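Uncharacterized protein (Legionella longbeachae NSW150, PDB 4JZA) probably hydrolyses phosphoinositides as a phosphatidylinositol-3-phosphatase, which would let this pathogen act on lipids of its host. Local coordinates at residues Leu23-Phe27 against Leu161-Glu165; Phe204-Gln209 against Ala300-Ser305; Gln308-Val312 against Trp386-Val390; Cys691-Tyr695 against Asn749-Ile753; Leu781-Leu785 against Ile797-Thr801. All coordinates share one frame. Residues are numbered along the deposited sequence.

Interaction 1 (Leu23-Phe27 against Leu161-Glu165); sequences LEVRF and LQVDE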
# COMPACT_ATOMS: atom_id res chain seq x y z
N LEU A 23 28.65 -17.32 10.99
CA LEU A 23 27.58 -16.39 10.74
C LEU A 23 28.21 -15.03 10.52
O LEU A 23 27.88 -14.39 9.54
CB LEU A 23 26.55 -16.37 11.88
CG LEU A 23 25.59 -17.56 12.10
CD1 LEU A 23 24.65 -17.30 13.28
CD2 LEU A 23 24.79 -17.87 10.84
N GLU A 24 29.17 -14.60 11.35
CA GLU A 24 29.84 -13.27 11.13
C GLU A 24 30.47 -13.14 9.76
O GLU A 24 30.40 -12.12 9.10
CB GLU A 24 30.91 -12.96 12.19
CG GLU A 24 30.43 -12.06 13.33
CD GLU A 24 29.92 -10.70 12.85
OE1 GLU A 24 28.94 -10.20 13.44
OE2 GLU A 24 30.48 -10.12 11.89
N VAL A 25 31.06 -14.23 9.30
CA VAL A 25 31.74 -14.24 8.03
C VAL A 25 30.73 -14.01 6.89
O VAL A 25 30.90 -13.10 6.08
CB VAL A 25 32.57 -15.55 7.88
CG1 VAL A 25 33.01 -15.77 6.43
CG2 VAL A 25 33.79 -15.52 8.81
N ARG A 26 29.67 -14.83 6.86
CA ARG A 26 28.67 -14.81 5.79
C ARG A 26 27.74 -13.60 5.90
O ARG A 26 27.25 -13.09 4.87
CB ARG A 26 27.89 -16.12 5.77
CG ARG A 26 26.84 -16.25 4.67
CD ARG A 26 27.41 -16.34 3.26
NE ARG A 26 26.36 -16.45 2.23
CZ ARG A 26 25.49 -15.49 1.86
NH1 ARG A 26 25.51 -14.29 2.40
NH2 ARG A 26 24.58 -15.72 0.91
N PHE A 27 27.53 -13.12 7.14
CA PHE A 27 26.50 -12.10 7.46
C PHE A 27 27.05 -11.02 8.40
O PHE A 27 26.53 -10.83 9.51
CB PHE A 27 25.28 -12.79 8.10
CG PHE A 27 24.66 -13.84 7.23
CD1 PHE A 27 24.23 -13.51 5.95
CD2 PHE A 27 24.53 -15.14 7.66
CE1 PHE A 27 23.67 -14.46 5.13
CE2 PHE A 27 23.96 -16.10 6.85
CZ PHE A 27 23.52 -15.76 5.58
N LEU A 161 19.75 -23.17 6.96
CA LEU A 161 19.52 -21.74 6.92
C LEU A 161 18.67 -21.37 5.73
O LEU A 161 19.01 -21.69 4.60
CB LEU A 161 20.85 -21.00 6.81
CG LEU A 161 21.48 -20.44 8.08
CD1 LEU A 161 21.34 -21.41 9.23
CD2 LEU A 161 22.93 -20.10 7.85
N GLN A 162 17.57 -20.68 5.99
CA GLN A 162 16.80 -20.04 4.94
C GLN A 162 17.27 -18.60 4.92
O GLN A 162 17.36 -17.96 5.96
CB GLN A 162 15.33 -20.10 5.24
CG GLN A 162 14.79 -21.48 5.54
CD GLN A 162 13.35 -21.34 5.90
OE1 GLN A 162 12.67 -20.75 5.19
NE2 GLN A 162 12.89 -21.87 6.91
N VAL A 163 17.59 -18.12 3.73
CA VAL A 163 18.18 -16.81 3.57
C VAL A 163 17.45 -15.94 2.54
O VAL A 163 17.21 -16.38 1.40
CB VAL A 163 19.61 -16.98 3.08
CG1 VAL A 163 20.28 -15.65 2.80
CG2 VAL A 163 20.39 -17.71 4.14
N ASP A 164 17.10 -14.70 2.91
CA ASP A 164 16.56 -13.75 1.89
C ASP A 164 17.29 -12.44 1.94
O ASP A 164 17.22 -11.72 2.93
CB ASP A 164 15.05 -13.50 2.03
CG ASP A 164 14.20 -14.63 1.46
OD1 ASP A 164 14.06 -15.67 2.12
OD2 ASP A 164 13.66 -14.48 0.35
N GLU A 165 18.03 -12.16 0.89
CA GLU A 165 18.87 -10.98 0.83
C GLU A 165 18.08 -9.96 0.02
O GLU A 165 17.68 -10.23 -1.10
CB GLU A 165 20.28 -11.32 0.24
CG GLU A 165 21.22 -11.98 1.29
CD GLU A 165 22.42 -12.79 0.77
OE1 GLU A 165 22.34 -13.54 -0.24
OE2 GLU A 165 23.47 -12.76 1.44
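A helix lying against one face of a beta-sheet makes this contact: the C-terminal turn of helix 17-26 meets strand 159-166, an inner strand of the large mixed sheet. On the strand, Leu161, Val163 and Glu165 direct their CA-CB bonds at the helix, while Gln162 and Asp164, between them, serve the other face, where Asp164 pairs with Arg374. The apolar part is built from Leu23 CD2, 4.2 Å from Leu161 CD2, and from the Phe27 ring, whose CE2 lies 4.2 Å from Leu161 CD2 and whose CZ lies 4.0 Å from Val163 CG2. Phe27, the first residue to leave helical geometry, thus carries the hydrophobic seam past the helix end. Beside the apolar patch Arg26 adds a salt bridge, its NH1 donating to Glu165 OE2 at 2.7 Å; Glu165 OE1 has a second cationic partner in Lys371. A helix packing its apolar residues on alternate residues of an inner strand is characteristic of alpha/beta folds.

Interaction 2 (Phe204-Gln209 against Ala300-Ser305); sequences FCNLDQ and ATQISS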
# COMPACT_ATOMS: atom_id res chain seq x y z
N PHE A 204 2.11 16.47 -24.45
CA PHE A 204 2.82 17.37 -23.55
C PHE A 204 3.95 16.67 -22.81
O PHE A 204 4.98 17.27 -22.56
CB PHE A 204 1.84 18.00 -22.54
CG PHE A 204 0.91 19.02 -23.13
CD1 PHE A 204 1.36 20.27 -23.50
CD2 PHE A 204 -0.44 18.73 -23.30
CE1 PHE A 204 0.49 21.21 -24.05
CE2 PHE A 204 -1.32 19.66 -23.84
CZ PHE A 204 -0.86 20.90 -24.21
N CYS A 205 3.77 15.41 -22.46
CA CYS A 205 4.83 14.72 -21.68
C CYS A 205 6.03 14.37 -22.55
O CYS A 205 7.10 14.15 -22.03
CB CYS A 205 4.30 13.48 -20.93
SG CYS A 205 3.15 13.90 -19.58
N ASN A 206 5.86 14.34 -23.86
CA ASN A 206 7.00 14.05 -24.76
C ASN A 206 7.51 15.24 -25.54
O ASN A 206 8.47 15.11 -26.30
CB ASN A 206 6.62 12.93 -25.70
CG ASN A 206 6.42 11.63 -24.97
OD1 ASN A 206 7.38 11.01 -24.56
ND2 ASN A 206 5.17 11.26 -24.74
N LEU A 207 6.91 16.40 -25.30
CA LEU A 207 7.26 17.61 -26.02
C LEU A 207 8.75 17.84 -26.00
O LEU A 207 9.37 17.91 -24.93
CB LEU A 207 6.57 18.81 -25.38
CG LEU A 207 6.52 20.11 -26.18
CD1 LEU A 207 5.60 19.94 -27.38
CD2 LEU A 207 6.08 21.24 -25.27
N ASP A 208 9.31 17.96 -27.20
CA ASP A 208 10.70 18.33 -27.43
C ASP A 208 11.12 19.68 -26.80
O ASP A 208 10.36 20.64 -26.84
CB ASP A 208 10.92 18.38 -28.93
CG ASP A 208 12.32 18.68 -29.29
OD1 ASP A 208 13.24 18.42 -28.50
OD2 ASP A 208 12.55 19.20 -30.37
N GLN A 209 12.32 19.74 -26.22
CA GLN A 209 12.81 20.94 -25.51
C GLN A 209 13.19 22.08 -26.49
O GLN A 209 13.55 23.19 -26.06
CB GLN A 209 13.96 20.60 -24.52
CG GLN A 209 13.63 20.75 -23.02
CD GLN A 209 13.36 19.43 -22.27
OE1 GLN A 209 13.98 19.16 -21.23
NE2 GLN A 209 12.43 18.62 -22.78
N ALA A 300 2.97 24.62 -19.63
CA ALA A 300 2.84 23.50 -20.51
C ALA A 300 4.17 23.00 -21.03
O ALA A 300 4.30 21.82 -21.31
CB ALA A 300 1.94 23.87 -21.67
N THR A 301 5.16 23.86 -21.22
CA THR A 301 6.40 23.42 -21.84
C THR A 301 7.39 22.91 -20.81
O THR A 301 8.48 22.49 -21.16
CB THR A 301 7.09 24.52 -22.67
OG1 THR A 301 7.29 25.66 -21.87
CG2 THR A 301 6.26 24.86 -23.87
N GLN A 302 6.99 22.91 -19.55
CA GLN A 302 7.86 22.42 -18.51
C GLN A 302 7.65 20.97 -18.18
O GLN A 302 8.48 20.36 -17.48
CB GLN A 302 7.65 23.27 -17.29
CG GLN A 302 8.12 24.68 -17.55
CD GLN A 302 7.84 25.57 -16.40
OE1 GLN A 302 7.52 25.11 -15.32
NE2 GLN A 302 7.91 26.85 -16.64
N ILE A 303 6.55 20.42 -18.67
CA ILE A 303 6.16 19.07 -18.33
C ILE A 303 7.23 18.05 -18.76
O ILE A 303 7.68 17.24 -17.94
CB ILE A 303 4.78 18.68 -18.91
CG1 ILE A 303 3.67 19.61 -18.40
CG2 ILE A 303 4.41 17.27 -18.52
CD1 ILE A 303 3.54 19.75 -16.89
N SER A 304 7.66 18.13 -20.01
CA SER A 304 8.49 17.07 -20.59
C SER A 304 9.86 16.98 -19.98
O SER A 304 10.62 16.08 -20.29
CB SER A 304 8.63 17.26 -22.10
OG SER A 304 9.31 18.45 -22.36
N SER A 305 10.20 17.91 -19.10
CA SER A 305 11.47 17.82 -18.35
C SER A 305 11.55 16.67 -17.33
O SER A 305 12.64 16.25 -16.97
CB SER A 305 11.69 19.11 -17.58
OG SER A 305 11.99 20.13 -18.48
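Chain leaving a helix can be fixed by a hydroxyl from a neighbouring loop. Here the end of helix 198-206 and the residues after it lie against 300-305, a segment between helices 293-296 and 308-311. One hydrogen bond joins the two: Ser304 OG donates to Leu207 O at 2.6 Å, so that a small hydroxyl side chain holds the backbone at Leu207.

Backbone proximity is the second element. Cys205 and Ser304 have CA atoms only 4.5 Å apart, an approach that permits a CA-H...O contact from Ser304 CA to Cys205 O at 3.5 Å; Ser304 CB also sits 3.7 Å from Phe204 O. Ser304 accordingly buries more surface here than any other residue of the pair.

Apolar contacts flank this centre. Phe204 CE1 lies 3.9 Å from Ala300 CB, Cys205 SG 3.8 Å from Ile303 CG2, and Leu207 CD2 3.9 Å from Thr301 CG2. Gln209 stretches along the exposed margin beside Ser304 and Ser305.

The segment 204-209 belongs to the family's insertion domain. Trp192 of helix 191-194 stacks edge-to-face on Phe204 and also touches Ala300 and Ile303, helix 214-234 borders Ala300 and Thr301, and helix 261-270 packs against Asn206 and Leu207.

Interaction 3 (Gln308-Val312 against Trp386-Val390); sequences QWYWV and WPKAV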
# COMPACT_ATOMS: atom_id res chain seq x y z
N GLN A 308 7.05 10.84 -17.47
CA GLN A 308 5.60 10.65 -17.45
C GLN A 308 5.14 9.79 -16.26
O GLN A 308 4.09 10.04 -15.70
CB GLN A 308 5.17 10.06 -18.78
CG GLN A 308 3.69 10.01 -19.05
CD GLN A 308 3.38 9.33 -20.38
OE1 GLN A 308 4.21 8.58 -20.92
NE2 GLN A 308 2.19 9.57 -20.92
N TRP A 309 5.92 8.80 -15.84
CA TRP A 309 5.56 8.07 -14.64
C TRP A 309 5.40 8.97 -13.43
O TRP A 309 4.62 8.68 -12.55
CB TRP A 309 6.52 6.93 -14.33
CG TRP A 309 7.89 7.29 -13.93
CD1 TRP A 309 9.00 7.14 -14.68
CD2 TRP A 309 8.31 7.77 -12.66
NE1 TRP A 309 10.10 7.52 -13.96
CE2 TRP A 309 9.69 7.92 -12.72
CE3 TRP A 309 7.65 8.08 -11.47
CZ2 TRP A 309 10.44 8.39 -11.61
CZ3 TRP A 309 8.40 8.55 -10.37
CH2 TRP A 309 9.77 8.69 -10.45
N TYR A 310 6.15 10.06 -13.36
CA TYR A 310 6.10 10.95 -12.21
C TYR A 310 4.79 11.69 -12.24
O TYR A 310 4.10 11.78 -11.21
CB TYR A 310 7.27 11.93 -12.23
CG TYR A 310 7.21 12.92 -11.15
CD1 TYR A 310 7.42 12.54 -9.83
CD2 TYR A 310 6.93 14.26 -11.42
CE1 TYR A 310 7.35 13.47 -8.80
CE2 TYR A 310 6.86 15.20 -10.39
CZ TYR A 310 7.07 14.80 -9.07
OH TYR A 310 7.00 15.69 -8.01
N TRP A 311 4.40 12.18 -13.41
CA TRP A 311 3.21 13.05 -13.50
C TRP A 311 1.87 12.35 -13.19
O TRP A 311 0.91 12.99 -12.83
CB TRP A 311 3.12 13.75 -14.87
CG TRP A 311 4.27 14.69 -15.19
CD1 TRP A 311 5.14 14.57 -16.21
CD2 TRP A 311 4.66 15.88 -14.48
NE1 TRP A 311 6.05 15.60 -16.18
CE2 TRP A 311 5.76 16.42 -15.13
CE3 TRP A 311 4.15 16.55 -13.37
CZ2 TRP A 311 6.39 17.57 -14.70
CZ3 TRP A 311 4.78 17.71 -12.95
CH2 TRP A 311 5.86 18.22 -13.61
N VAL A 312 1.80 11.04 -13.36
CA VAL A 312 0.57 10.31 -13.03
C VAL A 312 0.43 10.03 -11.51
O VAL A 312 -0.67 9.68 -11.01
CB VAL A 312 0.44 9.03 -13.85
CG1 VAL A 312 0.43 9.37 -15.33
CG2 VAL A 312 1.56 8.06 -13.55
N TRP A 386 -3.55 3.98 -16.05
CA TRP A 386 -2.58 4.94 -16.52
C TRP A 386 -2.36 4.75 -18.00
O TRP A 386 -2.77 3.76 -18.54
CB TRP A 386 -1.27 4.72 -15.80
CG TRP A 386 -1.27 5.12 -14.41
CD1 TRP A 386 -2.17 5.95 -13.78
CD2 TRP A 386 -0.27 4.80 -13.45
NE1 TRP A 386 -1.79 6.15 -12.45
CE2 TRP A 386 -0.63 5.46 -12.23
CE3 TRP A 386 0.88 4.00 -13.49
CZ2 TRP A 386 0.14 5.35 -11.09
CZ3 TRP A 386 1.63 3.88 -12.36
CH2 TRP A 386 1.26 4.56 -11.16
N PRO A 387 -1.70 5.70 -18.67
CA PRO A 387 -1.38 5.50 -20.10
C PRO A 387 -0.61 4.22 -20.37
O PRO A 387 0.18 3.82 -19.56
CB PRO A 387 -0.46 6.69 -20.42
CG PRO A 387 -0.95 7.75 -19.50
CD PRO A 387 -1.39 7.07 -18.23
N LYS A 388 -0.81 3.63 -21.54
CA LYS A 388 -0.06 2.44 -21.90
C LYS A 388 1.44 2.65 -21.75
O LYS A 388 2.16 1.72 -21.43
CB LYS A 388 -0.39 1.99 -23.33
CG LYS A 388 -1.74 1.31 -23.46
CD LYS A 388 -1.78 0.38 -24.67
CE LYS A 388 -3.01 -0.53 -24.62
NZ LYS A 388 -4.26 0.20 -24.22
N ALA A 389 1.92 3.86 -21.98
CA ALA A 389 3.35 4.09 -21.98
C ALA A 389 3.97 4.01 -20.60
O ALA A 389 5.07 3.51 -20.47
CB ALA A 389 3.69 5.44 -22.62
N VAL A 390 3.27 4.49 -19.58
CA VAL A 390 3.76 4.39 -18.21
C VAL A 390 3.67 2.93 -17.76
O VAL A 390 4.50 2.43 -17.00
CB VAL A 390 2.94 5.26 -17.23
CG1 VAL A 390 3.38 5.00 -15.80
CG2 VAL A 390 3.08 6.71 -17.51
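Val312 lays a methyl group over the indole of Trp386: its CG2 stands 3.8 Å from the centroid of the six-membered ring and 16° off the ring normal, a clear CH-pi contact, with Trp386 CE2 the nearest ring atom at 3.6 Å. Val312 also touches the proline that follows, CG1 to Pro387 CD at 4.1 Å, and reaches Val390, CG2 to CG1 at 4.2 Å. One branched side chain is therefore held by a tryptophan, a proline at the N-cap position and the first turn of helix 388-402. One turn back, Gln308 extends beside that turn, its CG 3.7 Å from Val390 CG2 and its OE1 3.6 Å from Ala389 CB. Trp309 adds its CB, 4.0 Å from Val390 CG1, before its indole departs toward helix 172-183, where NE1 bonds to Glu177. The contact thus packs the short helix 308-311 against the N-terminal end of helix 388-402, next to helix 198-206 of the insertion domain, whose His201 touches Gln308, Val312 and Pro387. Cohesion between the two segments comes from van der Waals and CH-pi contacts, and so rests on the close fit of Val312, Val390, Gln308 and Trp386 rather than on polar pairing.

Interaction 4 (Cys691-Tyr695 against Asn749-Ile753); sequences CTKLY and NIIRI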
# COMPACT_ATOMS: atom_id res chain seq x y z
N CYS A 691 -9.37 25.81 30.05
CA CYS A 691 -10.71 25.26 30.23
C CYS A 691 -11.30 25.74 31.54
O CYS A 691 -12.52 26.04 31.57
CB CYS A 691 -10.72 23.73 30.13
SG CYS A 691 -10.52 23.19 28.42
N THR A 692 -10.45 25.84 32.58
CA THR A 692 -10.91 26.28 33.90
C THR A 692 -11.37 27.74 33.90
O THR A 692 -12.40 28.06 34.49
CB THR A 692 -9.86 26.01 35.00
OG1 THR A 692 -9.73 24.60 35.16
CG2 THR A 692 -10.29 26.58 36.35
N LYS A 693 -10.64 28.60 33.22
CA LYS A 693 -11.02 30.01 33.11
C LYS A 693 -12.34 30.13 32.40
O LYS A 693 -13.21 30.87 32.84
CB LYS A 693 -9.97 30.84 32.33
CG LYS A 693 -8.56 30.85 32.93
CD LYS A 693 -7.60 31.67 32.09
CE LYS A 693 -6.18 31.44 32.55
NZ LYS A 693 -5.45 32.72 32.38
N LEU A 694 -12.47 29.41 31.30
CA LEU A 694 -13.70 29.41 30.50
C LEU A 694 -14.85 28.86 31.31
O LEU A 694 -15.94 29.46 31.34
CB LEU A 694 -13.54 28.58 29.23
CG LEU A 694 -12.68 29.18 28.13
CD1 LEU A 694 -12.49 28.15 27.03
CD2 LEU A 694 -13.34 30.41 27.57
N TYR A 695 -14.59 27.75 32.01
CA TYR A 695 -15.59 27.15 32.89
C TYR A 695 -16.01 28.12 34.00
O TYR A 695 -17.18 28.43 34.11
CB TYR A 695 -15.07 25.83 33.48
CG TYR A 695 -16.13 25.02 34.17
CD1 TYR A 695 -16.87 24.08 33.47
CD2 TYR A 695 -16.38 25.18 35.53
CE1 TYR A 695 -17.84 23.32 34.08
CE2 TYR A 695 -17.37 24.45 36.15
CZ TYR A 695 -18.11 23.53 35.42
OH TYR A 695 -19.09 22.82 36.04
N ASN A 749 -12.64 19.69 34.21
CA ASN A 749 -13.02 20.84 33.40
C ASN A 749 -12.78 20.67 31.92
O ASN A 749 -13.49 21.27 31.13
CB ASN A 749 -12.30 22.09 33.89
CG ASN A 749 -12.87 22.64 35.19
OD1 ASN A 749 -13.92 22.19 35.67
ND2 ASN A 749 -12.19 23.64 35.77
N ILE A 750 -11.78 19.88 31.55
CA ILE A 750 -11.49 19.64 30.13
C ILE A 750 -12.64 18.84 29.49
O ILE A 750 -13.04 19.17 28.40
CB ILE A 750 -10.15 18.91 29.93
CG1 ILE A 750 -9.00 19.75 30.48
CG2 ILE A 750 -9.88 18.63 28.47
CD1 ILE A 750 -7.60 19.17 30.20
N ILE A 751 -13.15 17.82 30.19
CA ILE A 751 -14.25 17.01 29.65
C ILE A 751 -15.53 17.85 29.61
O ILE A 751 -16.31 17.80 28.67
CB ILE A 751 -14.58 15.68 30.44
CG1 ILE A 751 -13.52 15.25 31.49
CG2 ILE A 751 -14.83 14.53 29.46
CD1 ILE A 751 -12.58 14.12 31.09
N ARG A 752 -15.76 18.63 30.66
CA ARG A 752 -16.92 19.53 30.69
C ARG A 752 -16.90 20.47 29.47
O ARG A 752 -17.93 20.64 28.81
CB ARG A 752 -16.97 20.34 31.98
CG ARG A 752 -17.11 19.54 33.27
CD ARG A 752 -18.49 18.90 33.37
NE ARG A 752 -18.64 18.02 34.54
CZ ARG A 752 -19.14 18.39 35.72
NH1 ARG A 752 -19.55 19.64 35.93
NH2 ARG A 752 -19.22 17.50 36.71
N ILE A 753 -15.72 21.03 29.14
CA ILE A 753 -15.62 21.95 28.02
C ILE A 753 -15.81 21.17 26.71
O ILE A 753 -16.43 21.67 25.81
CB ILE A 753 -14.34 22.85 28.07
CG1 ILE A 753 -14.63 24.26 28.56
CG2 ILE A 753 -13.81 23.20 26.69
CD1 ILE A 753 -15.22 24.35 29.93
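Cys691 begins the interface between helix 676-702 and helix 748-761, and its CA-CB bond points toward the partner. Cys691 SG packs 3.7 Å from Ile753 CG2 and 4.3 Å from Ile750 CG1, while Cys691 CB lies 3.8 Å from Asn749 O; a small side chain at this point lets the backbones come close, with the CA atoms of Cys691 and Ile750 5.7 Å apart. Thr692 follows at the flank of the helix. Thr692 OG1 accepts a hydrogen bond from Asn749 ND2 at 2.7 Å, with an N-H...acceptor angle of 162°, and is also bonded to Glu688 O one turn earlier. Asn749 is held at both ends of its amide, since its OD1 bonds to Ser744. Such a crossing of helices, here with short axes 9.1 Å apart at a signed angle of 62°, is one of the helix-helix contacts of the C-terminal domain, which in this chain is made of helices and connecting loops. Leu694, one turn on from Cys691, turns its end to helix 794-817, where it touches Thr801 and Trp805. Tyr695 buries the most surface of the ten residues. Tyr695 CB lies 3.8 Å from Ile753 CD1, Asn749 OD1 sits over one face of the ring, and Tyr695 OH is 3.2 Å from Arg752 NH1, an atom that is hydrogen-bonded to Ser742 O.

Interaction 5 (Leu781-Leu785 against Ile797-Thr801); sequences LRSFL and IVSTT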
# COMPACT_ATOMS: atom_id res chain seq x y z
N LEU A 781 -17.72 30.33 22.25
CA LEU A 781 -17.41 28.93 22.31
C LEU A 781 -17.28 28.39 20.90
O LEU A 781 -16.36 27.63 20.61
CB LEU A 781 -18.46 28.17 23.09
CG LEU A 781 -18.20 28.32 24.59
CD1 LEU A 781 -19.39 27.86 25.42
CD2 LEU A 781 -16.98 27.55 25.02
N ARG A 782 -18.15 28.78 19.99
CA ARG A 782 -18.03 28.22 18.66
C ARG A 782 -16.76 28.72 18.00
O ARG A 782 -16.16 28.04 17.16
CB ARG A 782 -19.28 28.50 17.84
CG ARG A 782 -19.28 28.03 16.38
CD ARG A 782 -20.45 28.70 15.61
NE ARG A 782 -21.60 27.82 15.74
CZ ARG A 782 -22.79 28.11 16.25
NH1 ARG A 782 -23.19 29.35 16.65
NH2 ARG A 782 -23.64 27.12 16.31
N SER A 783 -16.29 29.87 18.41
CA SER A 783 -15.05 30.41 17.82
C SER A 783 -13.82 29.51 18.07
O SER A 783 -12.84 29.63 17.36
CB SER A 783 -14.78 31.85 18.24
OG SER A 783 -13.95 31.97 19.39
N PHE A 784 -13.88 28.61 19.05
CA PHE A 784 -12.80 27.63 19.29
C PHE A 784 -12.82 26.40 18.38
O PHE A 784 -11.85 25.66 18.36
CB PHE A 784 -12.85 27.09 20.72
CG PHE A 784 -12.57 28.10 21.77
CD1 PHE A 784 -11.30 28.57 21.96
CD2 PHE A 784 -13.57 28.53 22.57
CE1 PHE A 784 -11.03 29.49 22.95
CE2 PHE A 784 -13.32 29.46 23.57
CZ PHE A 784 -12.04 29.94 23.76
N LEU A 785 -13.93 26.21 17.66
CA LEU A 785 -14.14 25.10 16.76
C LEU A 785 -13.82 25.47 15.34
O LEU A 785 -13.74 24.59 14.53
CB LEU A 785 -15.60 24.66 16.79
CG LEU A 785 -16.12 24.18 18.14
CD1 LEU A 785 -17.56 23.68 18.04
CD2 LEU A 785 -15.24 23.10 18.77
N ILE A 797 -8.14 34.24 22.66
CA ILE A 797 -9.60 34.15 22.58
C ILE A 797 -10.19 33.86 23.94
O ILE A 797 -11.26 34.37 24.27
CB ILE A 797 -10.09 33.06 21.64
CG1 ILE A 797 -9.61 33.31 20.22
CG2 ILE A 797 -11.61 33.04 21.62
CD1 ILE A 797 -9.99 32.21 19.22
N VAL A 798 -9.52 33.04 24.73
CA VAL A 798 -9.95 32.83 26.10
C VAL A 798 -10.02 34.18 26.83
O VAL A 798 -11.05 34.52 27.44
CB VAL A 798 -9.03 31.86 26.84
CG1 VAL A 798 -9.31 31.83 28.34
CG2 VAL A 798 -9.19 30.48 26.27
N SER A 799 -8.93 34.93 26.77
CA SER A 799 -8.84 36.26 27.39
C SER A 799 -10.08 37.12 27.07
O SER A 799 -10.77 37.62 27.96
CB SER A 799 -7.59 37.00 26.89
OG SER A 799 -7.05 37.80 27.91
N THR A 800 -10.36 37.26 25.78
CA THR A 800 -11.45 38.09 25.32
C THR A 800 -12.83 37.57 25.74
O THR A 800 -13.73 38.32 26.14
CB THR A 800 -11.44 38.09 23.79
OG1 THR A 800 -10.14 38.45 23.35
CG2 THR A 800 -12.45 39.05 23.19
N THR A 801 -12.98 36.27 25.63
CA THR A 801 -14.22 35.62 26.00
C THR A 801 -14.46 35.79 27.50
O THR A 801 -15.58 36.13 27.89
CB THR A 801 -14.16 34.13 25.65
OG1 THR A 801 -13.96 33.94 24.24
CG2 THR A 801 -15.44 33.44 26.12
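Phe784 anchors the packing between two helices that follow each other in the C-terminal domain, with residues 783-784, at the C-terminal part of the 772-782 region, set on the first turns of helix 794-817. It is the residue most covered by this contact. Although its CA-CB bond points sideways, the ring extends across so that Phe784 CZ meets Ile797 CG2 and Val798 CG2, each at 3.8 Å. Around the ring also lie Phe794, which packs on it edge-to-face, and Val682, Leu686 and Leu694 of helix 676-702; a single aromatic thus links three helices. Ile797 is next in buried area and faces Phe784 and Ser783 directly. Ser783 comes third, with OG 3.4 Å from Ile797 CG2, while that hydroxyl finds its polar partner in the carbonyl of Arg780. One turn beyond Ile797, Thr801 OG1 is 4.5 Å from Phe784 CZ. That hydroxyl is turned back onto its own helix, where Thr801 OG1 donates a hydrogen bond to Ile797 O at 2.7 Å.

In the fold
From the N terminus the five contacts run in series, none nesting within or crossing another. Interaction 1 closes a largely helical loop of 133 residues, bringing strand 159-166 back to helix 17-26. Interaction 2 closes 90 residues, 64 of them helical, that include much of the insertion domain. Interaction 3 closes 73, tying the short helix 308-311 to helix 388-402; it touches interaction 2 through Ile303 O and Trp311 NE1, 2.9 Å apart in a probable hydrogen bond. In the C-terminal domain interaction 4 closes 53 residues and interaction 5 only 11, joining helix 772-782 to helix 794-817; their centres are about 12 Å apart, and Leu694 CD1 packs 3.8 Å from Phe784 CZ.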